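Local coordinates for protein benzoylformate Decarboxylase (Polynucleobacter necessarius, PDB 4K9Q) that probably catalyses the decarboxylation of benzoylformate to benzaldehyde, using thiamine diphosphate and magnesium as cofactors, at residues 45-50 with 75-80; 427-432 with 454-459. All coordinates share one frame; numbering follows the deposited sequence.

Interaction 1. Residues 45-50 with 75-80; sequences LQEASV and LGNAMG. With TPP (thiamine diphosphate), chain D.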
loop_
_atom_site.group_PDB
_atom_site.type_symbol
_atom_site.label_atom_id
_atom_site.label_comp_id
_atom_site.label_asym_id
_atom_site.label_seq_id
_atom_site.Cartn_x
_atom_site.Cartn_y
_atom_site.Cartn_z
ATOM N N LEU A 45 28.971 -5.591 -6.158
ATOM C CA LEU A 45 28.549 -6.211 -7.410
ATOM C C LEU A 45 27.080 -6.585 -7.473
ATOM O O LEU A 45 26.581 -6.892 -8.553
ATOM C CB LEU A 45 29.368 -7.478 -7.683
ATOM C CG LEU A 45 30.881 -7.307 -7.863
ATOM C CD1 LEU A 45 31.512 -8.687 -7.937
ATOM C CD2 LEU A 45 31.186 -6.485 -9.112
ATOM N N GLN A 46 26.400 -6.607 -6.328
ATOM C CA GLN A 46 24.977 -6.948 -6.297
ATOM C C GLN A 46 24.342 -6.195 -5.129
ATOM O O GLN A 46 25.015 -5.917 -4.133
ATOM C CB GLN A 46 24.788 -8.466 -6.163
ATOM C CG GLN A 46 23.448 -8.986 -6.686
ATOM C CD GLN A 46 22.410 -9.170 -5.590
ATOM O OE1 GLN A 46 22.654 -8.846 -4.424
ATOM N NE2 GLN A 46 21.251 -9.711 -5.959
ATOM N N GLU A 47 23.065 -5.838 -5.257
ATOM C CA GLU A 47 22.471 -4.868 -4.350
ATOM C C GLU A 47 22.207 -5.354 -2.923
ATOM O O GLU A 47 22.145 -4.547 -2.003
ATOM C CB GLU A 47 21.221 -4.245 -4.979
ATOM C CG GLU A 47 21.521 -3.446 -6.246
ATOM C CD GLU A 47 21.569 -4.288 -7.521
ATOM O OE1 GLU A 47 21.544 -5.543 -7.443
ATOM O OE2 GLU A 47 21.639 -3.675 -8.612
ATOM N N ALA A 48 22.058 -6.661 -2.719
ATOM C CA ALA A 48 21.967 -7.162 -1.353
ATOM C C ALA A 48 23.265 -6.809 -0.622
ATOM O O ALA A 48 23.238 -6.382 0.536
ATOM C CB ALA A 48 21.720 -8.673 -1.334
ATOM N N SER A 49 24.404 -6.978 -1.299
ATOM C CA SER A 49 25.686 -6.643 -0.677
ATOM C C SER A 49 25.806 -5.135 -0.449
ATOM O O SER A 49 26.315 -4.703 0.582
ATOM C CB SER A 49 26.864 -7.165 -1.502
ATOM O OG SER A 49 27.008 -8.573 -1.331
ATOM N N VAL A 50 25.341 -4.340 -1.410
ATOM C CA VAL A 50 25.369 -2.881 -1.272
ATOM C C VAL A 50 24.716 -2.435 0.043
ATOM O O VAL A 50 25.310 -1.699 0.836
ATOM C CB VAL A 50 24.644 -2.200 -2.441
ATOM C CG1 VAL A 50 24.493 -0.704 -2.171
ATOM C CG2 VAL A 50 25.402 -2.447 -3.764
ATOM N N LEU A 75 16.625 -1.868 -6.432
ATOM C CA LEU A 75 15.889 -1.896 -5.170
ATOM C C LEU A 75 15.340 -3.296 -4.897
ATOM O O LEU A 75 15.412 -3.782 -3.773
ATOM C CB LEU A 75 14.779 -0.851 -5.159
ATOM C CG LEU A 75 13.936 -0.831 -3.885
ATOM C CD1 LEU A 75 14.784 -0.450 -2.677
ATOM C CD2 LEU A 75 12.783 0.142 -4.071
ATOM N N GLY A 76 14.816 -3.951 -5.928
ATOM C CA GLY A 76 14.315 -5.310 -5.787
ATOM C C GLY A 76 15.365 -6.279 -5.261
ATOM O O GLY A 76 15.116 -7.015 -4.307
ATOM N N ASN A 77 16.543 -6.285 -5.880
ATOM C CA ASN A 77 17.621 -7.167 -5.429
ATOM C C ASN A 77 18.010 -6.907 -3.976
ATOM O O ASN A 77 18.554 -7.794 -3.295
ATOM C CB ASN A 77 18.856 -7.019 -6.322
ATOM C CG ASN A 77 18.717 -7.757 -7.642
ATOM O OD1 ASN A 77 17.771 -8.522 -7.840
ATOM N ND2 ASN A 77 19.665 -7.538 -8.548
ATOM N N ALA A 78 17.769 -5.679 -3.519
ATOM C CA ALA A 78 18.157 -5.269 -2.171
ATOM C C ALA A 78 17.122 -5.517 -1.066
ATOM O O ALA A 78 17.417 -5.263 0.102
ATOM C CB ALA A 78 18.547 -3.789 -2.170
ATOM N N MET A 79 15.920 -5.974 -1.407
ATOM C CA MET A 79 14.824 -5.934 -0.429
ATOM C C MET A 79 15.011 -6.816 0.816
ATOM O O MET A 79 14.504 -6.482 1.903
ATOM C CB MET A 79 13.456 -6.201 -1.085
ATOM C CG MET A 79 12.887 -5.011 -1.828
ATOM S SD MET A 79 12.673 -3.547 -0.794
ATOM C CE MET A 79 11.744 -4.185 0.600
ATOM N N GLY A 80 15.705 -7.943 0.666
ATOM C CA GLY A 80 15.965 -8.814 1.805
ATOM C C GLY A 80 16.889 -8.130 2.807
ATOM O O GLY A 80 16.639 -8.114 4.013
HETATM N "N1'" TPP D . 21.675 -3.448 -11.271
HETATM C "C2'" TPP D . 20.635 -4.209 -11.781
HETATM C CM2 TPP D . 19.979 -5.260 -10.936
HETATM N "N3'" TPP D . 20.171 -4.004 -13.067
HETATM C "C4'" TPP D . 20.750 -3.041 -13.856
HETATM N "N4'" TPP D . 20.289 -2.838 -15.088
HETATM C "C5'" TPP D . 21.822 -2.295 -13.365
HETATM C "C6'" TPP D . 22.279 -2.483 -12.062
HETATM C "C7'" TPP D . 22.456 -1.236 -14.230
HETATM N N3 TPP D . 23.263 -1.697 -15.351
HETATM C C2 TPP D . 22.839 -1.725 -16.670
HETATM S S1 TPP D . 23.951 -2.249 -17.710
HETATM C C5 TPP D . 25.025 -2.451 -16.520
HETATM C C4 TPP D . 24.555 -2.108 -15.255
HETATM C CM4 TPP D . 25.338 -2.198 -13.969
HETATM C C6 TPP D . 26.387 -2.939 -16.927
HETATM C C7 TPP D . 26.418 -4.316 -17.570
HETATM O O7 TPP D . 27.783 -4.660 -17.622
HETATM P PA TPP D . 28.284 -6.022 -18.316
HETATM O O1A TPP D . 27.351 -7.134 -17.931
HETATM O O2A TPP D . 29.690 -6.324 -17.909
HETATM O O3A TPP D . 28.046 -5.771 -19.886
HETATM P PB TPP D . 28.861 -4.804 -20.879
HETATM O O1B TPP D . 28.084 -3.530 -20.957
HETATM O O2B TPP D . 28.886 -5.511 -22.216
HETATM O O3B TPP D . 30.234 -4.526 -20.357
HETATM O O HOH W 1 18.972 -10.433 -4.217
#

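Interaction 2. Residues 427-432 with 454-459; sequences MGDGSF and FQNEEY. With MG (magnesium ion), chain C; TPP (thiamine diphosphate), chain B.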
loop_
_atom_site.group_PDB
_atom_site.type_symbol
_atom_site.label_atom_id
_atom_site.label_comp_id
_atom_site.label_asym_id
_atom_site.label_seq_id
_atom_site.Cartn_x
_atom_site.Cartn_y
_atom_site.Cartn_z
ATOM N N MET A 427 31.144 -18.242 9.081
ATOM C CA MET A 427 30.119 -18.399 8.041
ATOM C C MET A 427 29.780 -19.859 7.798
ATOM O O MET A 427 30.670 -20.694 7.700
ATOM C CB MET A 427 30.620 -17.822 6.709
ATOM C CG MET A 427 30.868 -16.329 6.692
ATOM S SD MET A 427 29.362 -15.376 6.950
ATOM C CE MET A 427 28.271 -16.058 5.694
ATOM N N GLY A 428 28.499 -20.172 7.656
ATOM C CA GLY A 428 28.139 -21.491 7.167
ATOM C C GLY A 428 28.368 -21.564 5.664
ATOM O O GLY A 428 28.380 -20.530 4.985
ATOM N N ASP A 429 28.545 -22.771 5.128
ATOM C CA ASP A 429 28.737 -22.911 3.686
ATOM C C ASP A 429 27.489 -22.525 2.861
ATOM O O ASP A 429 27.617 -21.938 1.785
ATOM C CB ASP A 429 29.314 -24.286 3.283
ATOM C CG ASP A 429 28.506 -25.467 3.803
ATOM O OD1 ASP A 429 27.689 -25.296 4.715
ATOM O OD2 ASP A 429 28.729 -26.599 3.316
ATOM N N GLY A 430 26.300 -22.847 3.367
ATOM C CA GLY A 430 25.061 -22.409 2.738
ATOM C C GLY A 430 24.888 -20.898 2.800
ATOM O O GLY A 430 24.619 -20.244 1.785
ATOM N N SER A 431 25.047 -20.344 4.002
ATOM C CA SER A 431 24.922 -18.904 4.223
ATOM C C SER A 431 25.873 -18.108 3.337
ATOM O O SER A 431 25.506 -17.067 2.813
ATOM C CB SER A 431 25.201 -18.554 5.689
ATOM O OG SER A 431 24.157 -19.008 6.538
ATOM N N PHE A 432 27.097 -18.608 3.189
ATOM C CA PHE A 432 28.151 -17.964 2.395
ATOM C C PHE A 432 27.696 -17.639 0.969
ATOM O O PHE A 432 28.125 -16.641 0.391
ATOM C CB PHE A 432 29.362 -18.905 2.352
ATOM C CG PHE A 432 30.660 -18.252 1.932
ATOM C CD1 PHE A 432 31.370 -17.447 2.815
ATOM C CD2 PHE A 432 31.202 -18.510 0.683
ATOM C CE1 PHE A 432 32.584 -16.884 2.437
ATOM C CE2 PHE A 432 32.419 -17.956 0.304
ATOM C CZ PHE A 432 33.101 -17.142 1.180
ATOM N N PHE A 454 32.533 -22.814 7.766
ATOM C CA PHE A 454 32.289 -24.128 8.340
ATOM C C PHE A 454 31.573 -25.011 7.330
ATOM O O PHE A 454 30.362 -24.898 7.130
ATOM C CB PHE A 454 31.478 -23.984 9.638
ATOM C CG PHE A 454 32.254 -23.337 10.757
ATOM C CD1 PHE A 454 32.589 -21.993 10.705
ATOM C CD2 PHE A 454 32.648 -24.079 11.856
ATOM C CE1 PHE A 454 33.318 -21.399 11.733
ATOM C CE2 PHE A 454 33.364 -23.495 12.895
ATOM C CZ PHE A 454 33.703 -22.153 12.831
ATOM N N GLN A 455 32.323 -25.888 6.673
ATOM C CA GLN A 455 31.760 -26.646 5.563
ATOM C C GLN A 455 31.244 -28.033 5.962
ATOM O O GLN A 455 32.011 -28.987 6.050
ATOM C CB GLN A 455 32.759 -26.741 4.403
ATOM C CG GLN A 455 32.166 -27.421 3.186
ATOM C CD GLN A 455 33.097 -27.425 2.001
ATOM O OE1 GLN A 455 34.216 -27.937 2.072
ATOM N NE2 GLN A 455 32.633 -26.877 0.896
ATOM N N ASN A 456 29.932 -28.137 6.198
ATOM C CA ASN A 456 29.297 -29.436 6.448
ATOM C C ASN A 456 28.501 -29.960 5.249
ATOM O O ASN A 456 27.832 -30.992 5.337
ATOM C CB ASN A 456 28.440 -29.423 7.735
ATOM C CG ASN A 456 27.382 -28.331 7.726
ATOM O OD1 ASN A 456 27.153 -27.704 6.703
ATOM N ND2 ASN A 456 26.737 -28.103 8.867
ATOM N N GLU A 457 28.610 -29.255 4.122
ATOM C CA GLU A 457 27.939 -29.622 2.875
ATOM C C GLU A 457 26.433 -29.793 3.019
ATOM O O GLU A 457 25.834 -30.640 2.358
ATOM C CB GLU A 457 28.580 -30.879 2.264
ATOM C CG GLU A 457 30.069 -30.691 2.070
ATOM C CD GLU A 457 30.696 -31.746 1.181
ATOM O OE1 GLU A 457 30.543 -32.943 1.485
ATOM O OE2 GLU A 457 31.338 -31.367 0.179
ATOM N N GLU A 458 25.825 -28.974 3.871
ATOM C CA GLU A 458 24.386 -29.056 4.103
ATOM C C GLU A 458 23.846 -27.767 4.703
ATOM O O GLU A 458 24.596 -26.963 5.233
ATOM C CB GLU A 458 24.078 -30.222 5.055
ATOM C CG GLU A 458 24.614 -30.005 6.479
ATOM C CD GLU A 458 24.653 -31.275 7.334
ATOM O OE1 GLU A 458 24.102 -32.316 6.914
ATOM O OE2 GLU A 458 25.260 -31.216 8.432
ATOM N N TYR A 459 22.539 -27.567 4.610
ATOM C CA TYR A 459 21.880 -26.548 5.400
ATOM C C TYR A 459 21.585 -27.190 6.762
ATOM O O TYR A 459 20.477 -27.660 7.022
ATOM C CB TYR A 459 20.577 -26.121 4.720
ATOM C CG TYR A 459 20.692 -25.271 3.451
ATOM C CD1 TYR A 459 21.542 -24.158 3.374
ATOM C CD2 TYR A 459 19.893 -25.554 2.344
ATOM C CE1 TYR A 459 21.598 -23.374 2.217
ATOM C CE2 TYR A 459 19.944 -24.779 1.197
ATOM C CZ TYR A 459 20.796 -23.688 1.137
ATOM O OH TYR A 459 20.829 -22.928 -0.018
HETATM MG MG MG C . 26.223 -25.765 6.308
HETATM N "N1'" TPP B . 16.905 -17.768 2.697
HETATM C "C2'" TPP B . 17.194 -16.593 3.374
HETATM C CM2 TPP B . 17.456 -15.325 2.617
HETATM N "N3'" TPP B . 17.227 -16.561 4.755
HETATM C "C4'" TPP B . 16.981 -17.707 5.471
HETATM N "N4'" TPP B . 17.000 -17.667 6.801
HETATM C "C5'" TPP B . 16.726 -18.903 4.798
HETATM C "C6'" TPP B . 16.669 -18.935 3.406
HETATM C "C7'" TPP B . 16.453 -20.160 5.583
HETATM N N3 TPP B . 17.584 -20.765 6.273
HETATM C C2 TPP B . 17.837 -20.642 7.630
HETATM S S1 TPP B . 19.138 -21.446 8.134
HETATM C C5 TPP B . 19.426 -21.993 6.641
HETATM C C4 TPP B . 18.506 -21.571 5.685
HETATM C CM4 TPP B . 18.532 -21.926 4.219
HETATM C C6 TPP B . 20.610 -22.905 6.482
HETATM C C7 TPP B . 21.957 -22.286 6.819
HETATM O O7 TPP B . 22.909 -23.215 6.355
HETATM P PA TPP B . 24.485 -22.996 6.588
HETATM O O1A TPP B . 24.816 -21.553 6.337
HETATM O O2A TPP B . 25.271 -23.899 5.694
HETATM O O3A TPP B . 24.683 -23.225 8.167
HETATM P PB TPP B . 24.614 -24.602 8.994
HETATM O O1B TPP B . 23.231 -24.688 9.553
HETATM O O2B TPP B . 25.640 -24.474 10.097
HETATM O O3B TPP B . 24.874 -25.779 8.109
HETATM O O HOH W 2 27.726 -24.749 7.799
HETATM O O HOH W 3 30.209 -26.728 0.793
HETATM O O HOH W 4 22.633 -21.010 -0.306
#

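Interaction 1. Residues 45-50 with 75-80
Glu47 and Asn77 meet side chain to side chain beside the pyrimidine ring of thiamine diphosphate, and this is the tight part of the contact. Asn77 ND2 gives a nearly straight hydrogen bond to Glu47 OE1 (3.0 Å, 162°). The bond lies in the amide plane but reaches the oxygen from above the carboxylate plane, the two flat groups being turned 56° apart. Glu47 gets there by a bend at chi2 (85°), which sends OE2 on to the cofactor, 2.7 Å from N1'. OE2 so close to N1' is consistent with the conserved glutamate that, in thiamine diphosphate enzymes, contacts this nitrogen and activates the aminopyrimidine; Asn77, bonded to the other oxygen, is placed to steady the carboxylate's rotation as a second-shell residue. Asn77 ND2 also lies 3.3 Å from the ring methyl CM2. Nearer the backbone, Glu47 CB rests against Ala78 CB at 3.9 Å.

The other side is looser and holds water. Gln46 caps the helix, its OE1 accepting from Ala48 N at 2.8 Å, its amide plane nearly parallel to that of Asn77 although the two side chains cross at about a right angle. Here NE2 comes no nearer than 3.6 Å to Asn77 CG, and a water accepts from NE2 and donates to Asn77 O.

The contact thus joins the start of helix 47-61 to the junction of helices 71-77 and 79-88. Ile69 of strand 66-69 packs on Glu47 and Ala78.

Interaction 2. Residues 427-432 with 454-459
Asp429 and Asn456 each put OD1 on the magnesium ion, both at 2.2 Å, and the backbone O of Glu458 joins them at 2.3 Å. Diphosphate oxygens O2A and O3B of thiamine diphosphate and one water complete six ligands. With Gly428 and Gly430 flanking the aspartate and Asn456 following the next strand, this is the GDG...N motif of thiamine diphosphate enzymes.

Around the metal, protein N-H groups grip the phosphates. Asn456 ND2 donates to O3B at 3.1 Å, so one amide serves metal and cofactor together. Gly430 N donates to O2A, while Ser431 uses both N and OG on O1A, its OG lying 2.6 Å from that oxygen.

Tyr459 lies along the cofactor: the thiazolium methyl CM4 sits 3.8 Å above the centre of one ring face, and the ester oxygen O7 lies at the ring edge. Its CE1 comes to 3.6 Å from Gly430 CA, and a CB on Gly430 would run into this ring. The hydroxyl reaches Asn23 of the second subunit and, through a water, Gly430 O. An alanine here would probably leave the methyl without its aromatic neighbour and Asn23 of the second subunit without its hydroxyl mate.

Farther out, Asp429 CG stands between its backbone N and carbonyl carbon (chi1 54°), which turns OD1 to the metal and lets OD2 take a weak bond from Glu457 N. Phe454 N donates to Met427 O at 2.8 Å, nearly along the C=O axis, and Gly428 bridges Phe454 in parallel.

Strands 423-428 and 449-455 are thus inner neighbours in a parallel sheet; Ile484 of helix 484-490 packs on Asp429, and Val355 and Leu356 of helix 352-361 on Phe454.

In the fold
Both contacts are buried, but in different domains: 45-50 with 75-80 joins helix ends in the N-terminal cofactor-binding domain, while 427-432 with 454-459 joins two strand ends and the segments beyond them in the C-terminal one. Their nearest atoms are about 8 Å apart and they serve different cofactor molecules. Interaction 1 meets the pyrimidine of a thiamine diphosphate whose diphosphate is gripped by Gly430 and Ser431 of the second subunit, so each cofactor lies between one subunit's interaction 1 and its partner's interaction 2. Chemistry follows place: a carboxylate and an amide at the pyrimidine end, with a capping glutamine and a water behind them, metal ligation and backbone N-H donors at the phosphate end.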